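Transcriptional regulator KdgR (Pseudomonas aeruginosa, PDB 5Y6I) probably binds DNA and regulates transcription, as a member of the IclR family with a helix-turn-helix domain and a C-terminal domain of the GAF type. Local coordinates at residues Ser142-Leu146 against Leu147-Thr151; Glu166-Glu169 against Glu170-Gly174. One frame throughout, in Å; residues are numbered along the deposited sequence.

Contact 1. Residues Ser142-Leu146 against Leu147-Thr151; sequences SVLPL and LGSST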
loop_
_atom_site.group_PDB
_atom_site.type_symbol
_atom_site.label_atom_id
_atom_site.label_comp_id
_atom_site.label_asym_id
_atom_site.label_seq_id
_atom_site.Cartn_x
_atom_site.Cartn_y
_atom_site.Cartn_z
ATOM N N SER A 142 23.127 -8.688 7.191
ATOM C CA SER A 142 23.962 -9.013 6.048
ATOM C C SER A 142 23.360 -8.396 4.802
ATOM O O SER A 142 22.140 -8.390 4.629
ATOM C CB SER A 142 24.087 -10.528 5.880
ATOM O OG SER A 142 25.068 -11.069 6.770
ATOM N N VAL A 143 24.220 -7.833 3.960
ATOM C CA VAL A 143 23.852 -7.346 2.633
ATOM C C VAL A 143 24.394 -8.347 1.618
ATOM O O VAL A 143 25.593 -8.631 1.612
ATOM C CB VAL A 143 24.415 -5.940 2.354
ATOM C CG1 VAL A 143 23.972 -5.462 0.983
ATOM C CG2 VAL A 143 23.981 -4.959 3.438
ATOM N N LEU A 144 23.510 -8.887 0.754
ATOM C CA LEU A 144 23.905 -9.905 -0.213
ATOM C C LEU A 144 24.169 -9.272 -1.581
ATOM O O LEU A 144 23.737 -8.146 -1.852
ATOM C CB LEU A 144 22.810 -10.977 -0.306
ATOM C CG LEU A 144 22.168 -11.452 1.007
ATOM C CD1 LEU A 144 21.022 -12.405 0.767
ATOM C CD2 LEU A 144 23.221 -12.113 1.892
ATOM N N PRO A 145 24.880 -9.953 -2.481
ATOM C CA PRO A 145 25.182 -9.335 -3.778
ATOM C C PRO A 145 23.963 -9.321 -4.680
ATOM O O PRO A 145 23.058 -10.148 -4.545
ATOM C CB PRO A 145 26.289 -10.226 -4.355
ATOM C CG PRO A 145 26.058 -11.562 -3.752
ATOM C CD PRO A 145 25.456 -11.308 -2.374
ATOM N N LEU A 146 23.942 -8.361 -5.615
ATOM C CA LEU A 146 22.787 -8.272 -6.503
ATOM C C LEU A 146 22.749 -9.444 -7.474
ATOM O O LEU A 146 21.692 -10.047 -7.679
ATOM C CB LEU A 146 22.779 -6.948 -7.277
ATOM C CG LEU A 146 21.507 -6.708 -8.095
ATOM C CD1 LEU A 146 20.401 -6.059 -7.285
ATOM C CD2 LEU A 146 21.785 -5.897 -9.303
ATOM N N LEU A 147 23.883 -9.788 -8.077
ATOM C CA LEU A 147 23.915 -10.863 -9.055
ATOM C C LEU A 147 24.526 -12.159 -8.552
ATOM O O LEU A 147 24.497 -13.148 -9.291
ATOM C CB LEU A 147 24.663 -10.434 -10.314
ATOM C CG LEU A 147 24.040 -9.274 -11.067
ATOM C CD1 LEU A 147 24.839 -8.012 -10.809
ATOM C CD2 LEU A 147 23.994 -9.624 -12.530
ATOM N N GLY A 148 25.067 -12.188 -7.334
ATOM C CA GLY A 148 25.751 -13.365 -6.840
ATOM C C GLY A 148 24.940 -14.202 -5.875
ATOM O O GLY A 148 25.366 -15.307 -5.526
ATOM N N SER A 149 23.775 -13.703 -5.442
ATOM C CA SER A 149 22.917 -14.421 -4.508
ATOM C C SER A 149 21.532 -14.647 -5.108
ATOM O O SER A 149 21.139 -13.994 -6.073
ATOM C CB SER A 149 22.788 -13.673 -3.170
ATOM O OG SER A 149 22.291 -12.364 -3.352
ATOM N N SER A 150 20.787 -15.584 -4.518
ATOM C CA SER A 150 19.434 -15.864 -4.994
ATOM C C SER A 150 18.473 -14.772 -4.562
ATOM O O SER A 150 17.514 -14.459 -5.273
ATOM C CB SER A 150 18.964 -17.216 -4.465
ATOM O OG SER A 150 19.106 -17.271 -3.052
ATOM N N THR A 151 18.718 -14.199 -3.389
ATOM C CA THR A 151 17.953 -13.061 -2.912
ATOM C C THR A 151 18.134 -11.852 -3.826
ATOM O O THR A 151 17.174 -11.124 -4.118
ATOM C CB THR A 151 18.410 -12.744 -1.493
ATOM O OG1 THR A 151 18.430 -13.955 -0.717
ATOM C CG2 THR A 151 17.507 -11.759 -0.846
#
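S149 reaches back four residues to P145 across the tight bend that leads into helix 150-158, and it is the N-cap of that helix. The evidence is its hydroxyl: OG donates to P145 O over 2.6 Å, with a C=O...OG angle of 146° in the carbonyl plane, while the same OG also meets G152 N in the first turn of the helix. One side-chain oxygen therefore ties both the incoming loop and the start of the helix. A chi1 of 57° sets OG between the backbone N and the carbonyl carbon of S149, where it also passes 3.4 Å from L144 CB. The proline ring closes over the bend: P145 CG lies 3.6 Å from G148 C, and P145 CD stands 3.5 Å from S149 OG, so the CD side of the ring lies against the hydroxyl while the carbonyl of the same residue accepts its bond. L205 packs against both P145 and S149. L146 and L147 turn away from this bend; CD2 of L146 and CD1 of L147 are 4.0 Å apart, and both leucines touch R168 of helix 162-171. A chi1 of -173° swings CG of L146 away from its own N, and the side chain packs on W117 and L167. Upstream, L144 leans against the beta-sheet of this IclR C-terminal, GAF-like domain, where F113 contacts both it and T151. The two side chains lie aslant to each other, and one methyl does the touching: L144 CD1 sits 3.5 Å from T151 CB and 3.4 Å from T151 OG1.

Contact 2. Residues Glu166-Glu169 against Glu170-Gly174; sequences ELRE and EELAG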
loop_
_atom_site.group_PDB
_atom_site.type_symbol
_atom_site.label_atom_id
_atom_site.label_comp_id
_atom_site.label_asym_id
_atom_site.label_seq_id
_atom_site.Cartn_x
_atom_site.Cartn_y
_atom_site.Cartn_z
ATOM N N GLU A 166 22.325 1.193 -10.647
ATOM C CA GLU A 166 23.531 1.857 -10.160
ATOM C C GLU A 166 24.381 0.906 -9.332
ATOM O O GLU A 166 25.568 0.719 -9.615
ATOM C CB GLU A 166 23.191 3.102 -9.345
ATOM C CG GLU A 166 24.422 3.650 -8.612
ATOM C CD GLU A 166 24.113 4.842 -7.729
ATOM O OE1 GLU A 166 24.588 5.957 -8.059
ATOM O OE2 GLU A 166 23.395 4.659 -6.709
ATOM N N LEU A 167 23.791 0.286 -8.306
ATOM C CA LEU A 167 24.572 -0.652 -7.511
ATOM C C LEU A 167 25.019 -1.834 -8.358
ATOM O O LEU A 167 26.144 -2.325 -8.184
ATOM C CB LEU A 167 23.799 -1.113 -6.262
ATOM C CG LEU A 167 22.455 -1.855 -6.240
ATOM C CD1 LEU A 167 22.661 -3.348 -6.067
ATOM C CD2 LEU A 167 21.579 -1.326 -5.116
ATOM N N ARG A 168 24.188 -2.265 -9.315
ATOM C CA ARG A 168 24.646 -3.292 -10.244
ATOM C C ARG A 168 25.867 -2.827 -11.028
ATOM O O ARG A 168 26.773 -3.625 -11.304
ATOM C CB ARG A 168 23.535 -3.691 -11.213
ATOM C CG ARG A 168 24.032 -4.668 -12.286
ATOM C CD ARG A 168 22.985 -4.939 -13.333
ATOM N NE ARG A 168 23.033 -3.866 -14.301
ATOM C CZ ARG A 168 21.967 -3.326 -14.886
ATOM N NH1 ARG A 168 20.732 -3.739 -14.597
ATOM N NH2 ARG A 168 22.144 -2.347 -15.748
ATOM N N GLU A 169 25.915 -1.543 -11.392
ATOM C CA GLU A 169 27.085 -1.029 -12.092
ATOM C C GLU A 169 28.280 -0.872 -11.159
ATOM O O GLU A 169 29.427 -1.023 -11.595
ATOM C CB GLU A 169 26.738 0.295 -12.766
ATOM C CG GLU A 169 25.843 0.121 -13.980
ATOM C CD GLU A 169 25.079 1.376 -14.332
ATOM O OE1 GLU A 169 24.194 1.296 -15.209
ATOM O OE2 GLU A 169 25.359 2.435 -13.730
ATOM N N GLU A 170 28.049 -0.559 -9.882
ATOM C CA GLU A 170 29.161 -0.575 -8.938
ATOM C C GLU A 170 29.710 -1.983 -8.763
ATOM O O GLU A 170 30.903 -2.155 -8.492
ATOM C CB GLU A 170 28.725 -0.013 -7.589
ATOM C CG GLU A 170 28.280 1.434 -7.617
ATOM C CD GLU A 170 27.828 1.917 -6.251
ATOM O OE1 GLU A 170 28.015 1.170 -5.261
ATOM O OE2 GLU A 170 27.293 3.043 -6.164
ATOM N N GLU A 171 28.857 -2.994 -8.945
ATOM C CA GLU A 171 29.235 -4.385 -8.730
ATOM C C GLU A 171 30.129 -4.918 -9.842
ATOM O O GLU A 171 30.987 -5.768 -9.588
ATOM C CB GLU A 171 27.975 -5.242 -8.612
ATOM C CG GLU A 171 28.022 -6.291 -7.518
ATOM C CD GLU A 171 26.635 -6.734 -7.069
ATOM O OE1 GLU A 171 26.020 -6.042 -6.223
ATOM O OE2 GLU A 171 26.155 -7.777 -7.564
ATOM N N LEU A 172 29.946 -4.447 -11.078
ATOM C CA LEU A 172 30.704 -4.960 -12.219
ATOM C C LEU A 172 32.039 -4.260 -12.416
ATOM O O LEU A 172 32.649 -4.415 -13.478
ATOM C CB LEU A 172 29.874 -4.872 -13.510
ATOM C CG LEU A 172 28.679 -5.837 -13.625
ATOM C CD1 LEU A 172 27.704 -5.369 -14.669
ATOM C CD2 LEU A 172 29.134 -7.254 -13.947
ATOM N N ALA A 173 32.511 -3.498 -11.432
ATOM C CA ALA A 173 33.903 -3.071 -11.430
ATOM C C ALA A 173 34.797 -4.009 -10.633
ATOM O O ALA A 173 36.008 -4.044 -10.881
ATOM C CB ALA A 173 34.033 -1.649 -10.874
ATOM N N GLY A 174 34.228 -4.780 -9.706
ATOM C CA GLY A 174 35.002 -5.663 -8.850
ATOM C C GLY A 174 35.404 -6.981 -9.486
ATOM O O GLY A 174 35.050 -8.051 -8.984
#
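E170 N donates to E166 O over 2.8 Å, an i to i+4 bond of the last turns of alpha-helix 162-171 in the IclR C-terminal domain. Its N-H...O angle of 153° marks it as the straightest across this contact. The next bond, from E171 N to L167 O, is 2.9 Å long but more bent, with the donor tilted out of the carbonyl plane. Beyond it the pattern frays: R168 O receives two weak bonds, from L172 N at 3.3 Å and from E171 N at 3.2 Å. This shared acceptor accompanies the end of the helix, for L172 is the first residue to leave helical backbone angles and a type I turn runs from E171 to G174.

The charged side chains divide by partner. E166 and E170 lie side by side and point the same way, their carboxylate planes 43° apart and their OE2 atoms separated by 4.3 Å. Such proximity of like charges on an exposed surface would be expected to be mildly unfavourable, eased by solvent. By contrast, E171 directs its carboxylate off the helix, where its oxygens probably accept from the backbone of L146 and L147; R168 forms a salt bridge with E161.

Packing within the turn is mostly carbon against backbone. For E170, a chi1 of -62° places CG anti to the carbonyl carbon and 3.4 Å from E166 O. E171 CB rests over the preceding turn, close to the carbonyl oxygens of both L167 and R168. At the frayed end L172 approaches that same R168 carbonyl, with CG 3.7 Å from R168 O.

How the contacts relate
Both contacts are local and lie in one IclR C-terminal domain, their centres about 13 Å apart: contact 1 enters helix 150-158, contact 2 closes helix 162-171, the next helix. Contact 1 is partly buried against the sheet, and its one crossing hydrogen bond comes from a serine side chain. Contact 2 is a surface turn held by backbone bonds, with E166, E169 and E170 exposed, while E171 turns to the bend. They meet directly. E171 probably accepts from both L146 N (OE1, 3.2 Å) and L147 N (OE2, 3.1 Å), binding the bend to the helix end, while L146 CD2 packs 3.4 Å from R168 CB and L146 CD1 3.7 Å from L167 CD1.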